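Long-range contact in putative integron gene cassette protein (Uncultured bacterium, PDB 3GHJ), which is of unknown function but belongs to the glyoxalase/bleomycin resistance/dioxygenase superfamily, whose members are often metal-dependent enzymes or drug-binding resistance proteins: residues R61-F65 with V76-E80. The protein carries 1 engineered substitution. Sequence-based numbering, arbitrary orientation.
Sequences RRWNF and VLQEE
Strands 63-68 and 73-79 form a beta hairpin in one of the two four-stranded βαβββ modules of this vicinal oxygen chelate fold, and R61-F65 meets V76-E80 at the hairpin's open end. The N-to-C directions of 63-65 and 76-79 are 174° apart. N64 and L77 make the hydrogen-bonded pair, with N64 N to L77 O and L77 N to N64 O both 2.8 Å; W63 with Q78 and F65 with V76 are the non-hydrogen-bonded pairs that flank it. One further backbone bond runs from E79 N to R62 O (2.9 Å). Here the chain enters its strand through a G1 bulge made with strand 53-58: R62, left-handed with positive phi, and W63 together face D58.

W63, Q78, F65 and V76 share one face. Q78 CG sits squarely over the five-membered ring of W63, 3.6 Å from its centroid, in a CH-pi contact. On the opposite face the R61 guanidinium, its NE salt-bridged to D58, overlaps the six-membered ring near CZ3. Next along, V76 CG1 packs over the face of the F65 ring, while CG2 touches F65 CD2 at 3.5 Å. A water accepts a weak bond from W63 NE1 and donates to R61 O and E79 O, tying the indole edge to both segments.

At the open end R62 and E79 form a two-pronged salt bridge, their planes turned 57° apart: NE meets OE1 from above the carboxylate at 2.9 Å, and NH2 reaches OE2 at 2.8 Å. The R62 chain bends at chi2 (-66°) and again at chi3, bringing the guanidinium alongside the extended glutamate. E40 also pairs with R62 NH2, and L39 N donates to E79 OE2, fixing the salt bridge to the start of helix 39-49. That helix packs on L77; strands 28-36 and 53-58 flank the hairpin, and W120 of the second subunit meets F65 edge-to-face.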
ATOM      1  N   ARG A  61     -17.645  -0.026 -12.597  1.00 40.49           N
ATOM      2  CA  ARG A  61     -16.546   0.920 -12.464  1.00 37.80           C
ATOM      3  C   ARG A  61     -15.239   0.313 -12.950  1.00 29.42           C
ATOM      4  O   ARG A  61     -14.232   1.009 -13.057  1.00 28.50           O
ATOM      5  CB  ARG A  61     -16.393   1.379 -11.012  1.00 43.82           C
ATOM      6  CG  ARG A  61     -17.523   2.266 -10.520  1.00 50.05           C
ATOM      7  CD  ARG A  61     -17.144   2.976  -9.234  1.00 55.87           C
ATOM      8  NE  ARG A  61     -16.941   2.040  -8.132  1.00 61.15           N
ATOM      9  CZ  ARG A  61     -16.541   2.396  -6.917  1.00 65.47           C
ATOM     10  NH1 ARG A  61     -16.298   3.671  -6.644  1.00 66.91           N
ATOM     11  NH2 ARG A  61     -16.384   1.478  -5.973  1.00 66.84           N
ATOM     12  N   ARG A  62     -15.262  -0.986 -13.237  1.00 23.08           N
ATOM     13  CA  ARG A  62     -14.057  -1.709 -13.627  1.00 19.69           C
ATOM     14  C   ARG A  62     -13.046  -1.743 -12.482  1.00 16.88           C
ATOM     15  O   ARG A  62     -11.870  -1.438 -12.672  1.00 16.45           O
ATOM     16  CB  ARG A  62     -13.436  -1.095 -14.883  1.00 21.26           C
ATOM     17  CG  ARG A  62     -14.375  -1.088 -16.082  1.00 24.56           C
ATOM     18  CD  ARG A  62     -14.671  -2.502 -16.545  1.00 26.89           C
ATOM     19  NE  ARG A  62     -13.524  -3.100 -17.226  1.00 28.11           N
ATOM     20  CZ  ARG A  62     -13.398  -4.398 -17.482  1.00 29.06           C
ATOM     21  NH1 ARG A  62     -14.347  -5.244 -17.108  1.00 30.41           N
ATOM     22  NH2 ARG A  62     -12.320  -4.850 -18.107  1.00 29.23           N
ATOM     23  N   TRP A  63     -13.523  -2.115 -11.298  1.00 14.89           N
ATOM     24  CA  TRP A  63     -12.679  -2.272 -10.116  1.00 14.17           C
ATOM     25  C   TRP A  63     -12.850  -3.682  -9.578  1.00 13.25           C
ATOM     26  O   TRP A  63     -13.934  -4.267  -9.667  1.00 15.27           O
ATOM     27  CB  TRP A  63     -13.092  -1.294  -9.020  1.00 15.43           C
ATOM     28  CG  TRP A  63     -12.828   0.169  -9.302  1.00 18.65           C
ATOM     29  CD1 TRP A  63     -12.470   0.728 -10.493  1.00 19.74           C
ATOM     30  CD2 TRP A  63     -12.932   1.247  -8.366  1.00 21.73           C
ATOM     31  NE1 TRP A  63     -12.332   2.092 -10.352  1.00 21.09           N
ATOM     32  CE2 TRP A  63     -12.613   2.435  -9.055  1.00 21.98           C
ATOM     33  CE3 TRP A  63     -13.260   1.322  -7.007  1.00 23.48           C
ATOM     34  CZ2 TRP A  63     -12.609   3.684  -8.431  1.00 24.14           C
ATOM     35  CZ3 TRP A  63     -13.256   2.563  -6.389  1.00 25.23           C
ATOM     36  CH2 TRP A  63     -12.933   3.726  -7.101  1.00 24.73           C
ATOM     37  N   ASN A  64     -11.788  -4.227  -8.997  1.00 11.89           N
ATOM     38  CA  ASN A  64     -11.861  -5.525  -8.340  1.00 11.31           C
ATOM     39  C   ASN A  64     -11.150  -5.440  -7.000  1.00 10.87           C
ATOM     40  O   ASN A  64      -9.941  -5.200  -6.950  1.00 10.14           O
ATOM     41  CB  ASN A  64     -11.248  -6.616  -9.221  1.00 11.73           C
ATOM     42  CG  ASN A  64     -11.654  -8.022  -8.786  1.00 11.46           C
ATOM     43  OD1 ASN A  64     -12.428  -8.189  -7.847  1.00 12.70           O
ATOM     44  ND2 ASN A  64     -11.124  -9.034  -9.472  1.00 12.76           N
ATOM     45  N   PHE A  65     -11.910  -5.609  -5.921  1.00 10.23           N
ATOM     46  CA  PHE A  65     -11.394  -5.582  -4.555  1.00  9.90           C
ATOM     47  C   PHE A  65     -11.042  -7.005  -4.163  1.00  9.22           C
ATOM     48  O   PHE A  65     -11.929  -7.866  -4.085  1.00 10.90           O
ATOM     49  CB  PHE A  65     -12.469  -5.073  -3.579  1.00 10.49           C
ATOM     50  CG  PHE A  65     -12.950  -3.670  -3.851  1.00 11.63           C
ATOM     51  CD1 PHE A  65     -13.812  -3.404  -4.911  1.00 12.31           C
ATOM     52  CD2 PHE A  65     -12.578  -2.627  -3.011  1.00 11.72           C
ATOM     53  CE1 PHE A  65     -14.275  -2.114  -5.138  1.00 13.38           C
ATOM     54  CE2 PHE A  65     -13.039  -1.332  -3.233  1.00 13.81           C
ATOM     55  CZ  PHE A  65     -13.886  -1.078  -4.295  1.00 13.44           C
ATOM     56  N   VAL A  76      -7.060  -3.093  -4.438  1.00  8.75           N
ATOM     57  CA  VAL A  76      -8.173  -2.683  -5.284  1.00  9.31           C
ATOM     58  C   VAL A  76      -7.637  -2.428  -6.685  1.00  8.95           C
ATOM     59  O   VAL A  76      -6.967  -1.427  -6.935  1.00  9.94           O
ATOM     60  CB  VAL A  76      -8.892  -1.414  -4.766  1.00 11.25           C
ATOM     61  CG1 VAL A  76     -10.164  -1.168  -5.591  1.00 13.28           C
ATOM     62  CG2 VAL A  76      -9.222  -1.549  -3.282  1.00 12.99           C
ATOM     63  N   LEU A  77      -7.905  -3.351  -7.600  1.00  8.47           N
ATOM     64  CA  LEU A  77      -7.471  -3.165  -8.971  1.00  8.92           C
ATOM     65  C   LEU A  77      -8.453  -2.229  -9.659  1.00  9.96           C
ATOM     66  O   LEU A  77      -9.664  -2.418  -9.561  1.00 12.21           O
ATOM     67  CB  LEU A  77      -7.418  -4.509  -9.702  1.00  9.87           C
ATOM     68  CG  LEU A  77      -6.619  -5.629  -9.024  1.00  9.31           C
ATOM     69  CD1 LEU A  77      -6.669  -6.882  -9.888  1.00 10.40           C
ATOM     70  CD2 LEU A  77      -5.172  -5.211  -8.778  1.00 10.20           C
ATOM     71  N   GLN A  78      -7.936  -1.208 -10.335  1.00  9.61           N
ATOM     72  CA  GLN A  78      -8.798  -0.227 -10.997  1.00 10.46           C
ATOM     73  C   GLN A  78      -8.344  -0.064 -12.433  1.00 10.59           C
ATOM     74  O   GLN A  78      -7.221   0.353 -12.681  1.00 10.63           O
ATOM     75  CB  GLN A  78      -8.711   1.115 -10.270  1.00 12.43           C
ATOM     76  CG  GLN A  78      -9.140   1.027  -8.814  1.00 14.87           C
ATOM     77  CD  GLN A  78      -8.950   2.322  -8.047  1.00 17.86           C
ATOM     78  OE1 GLN A  78      -9.745   2.657  -7.166  1.00 22.90           O
ATOM     79  NE2 GLN A  78      -7.891   3.047  -8.366  1.00 18.00           N
ATOM     80  N   GLU A  79      -9.205  -0.404 -13.384  1.00 11.75           N
ATOM     81  CA  GLU A  79      -8.804  -0.320 -14.776  1.00 14.24           C
ATOM     82  C   GLU A  79      -8.667   1.120 -15.257  1.00 18.86           C
ATOM     83  O   GLU A  79      -9.569   1.940 -15.069  1.00 19.80           O
ATOM     84  CB  GLU A  79      -9.787  -1.072 -15.670  1.00 15.79           C
ATOM     85  CG  GLU A  79      -9.272  -1.303 -17.076  1.00 17.45           C
ATOM     86  CD  GLU A  79     -10.225  -2.147 -17.891  1.00 19.12           C
ATOM     87  OE1 GLU A  79     -11.264  -1.610 -18.334  1.00 21.56           O
ATOM     88  OE2 GLU A  79      -9.941  -3.344 -18.079  1.00 19.61           O
ATOM     89  N   GLU A  80      -7.536   1.407 -15.862  0.53 21.86           N
ATOM     90  CA  GLU A  80      -7.220   2.707 -16.461  0.53 29.19           C
ATOM     91  C   GLU A  80      -6.416   2.459 -17.735  0.53 28.16           C
ATOM     92  O   GLU A  80      -5.329   1.976 -17.650  0.53 26.38           O
ATOM     93  CB  GLU A  80      -6.370   3.506 -15.475  0.53 38.41           C
ATOM     94  CG  GLU A  80      -7.145   4.157 -14.414  0.53 47.09           C
ATOM     95  CD  GLU A  80      -6.607   5.552 -14.014  0.53 54.03           C
ATOM     96  OE1 GLU A  80      -5.374   5.830 -14.171  0.53 56.04           O
ATOM     97  OE2 GLU A  80      -7.446   6.331 -13.522  0.53 56.45           O
TER
HETATM   98  O   HOH W   1     -11.606   2.186 -13.136  1.00 30.38           O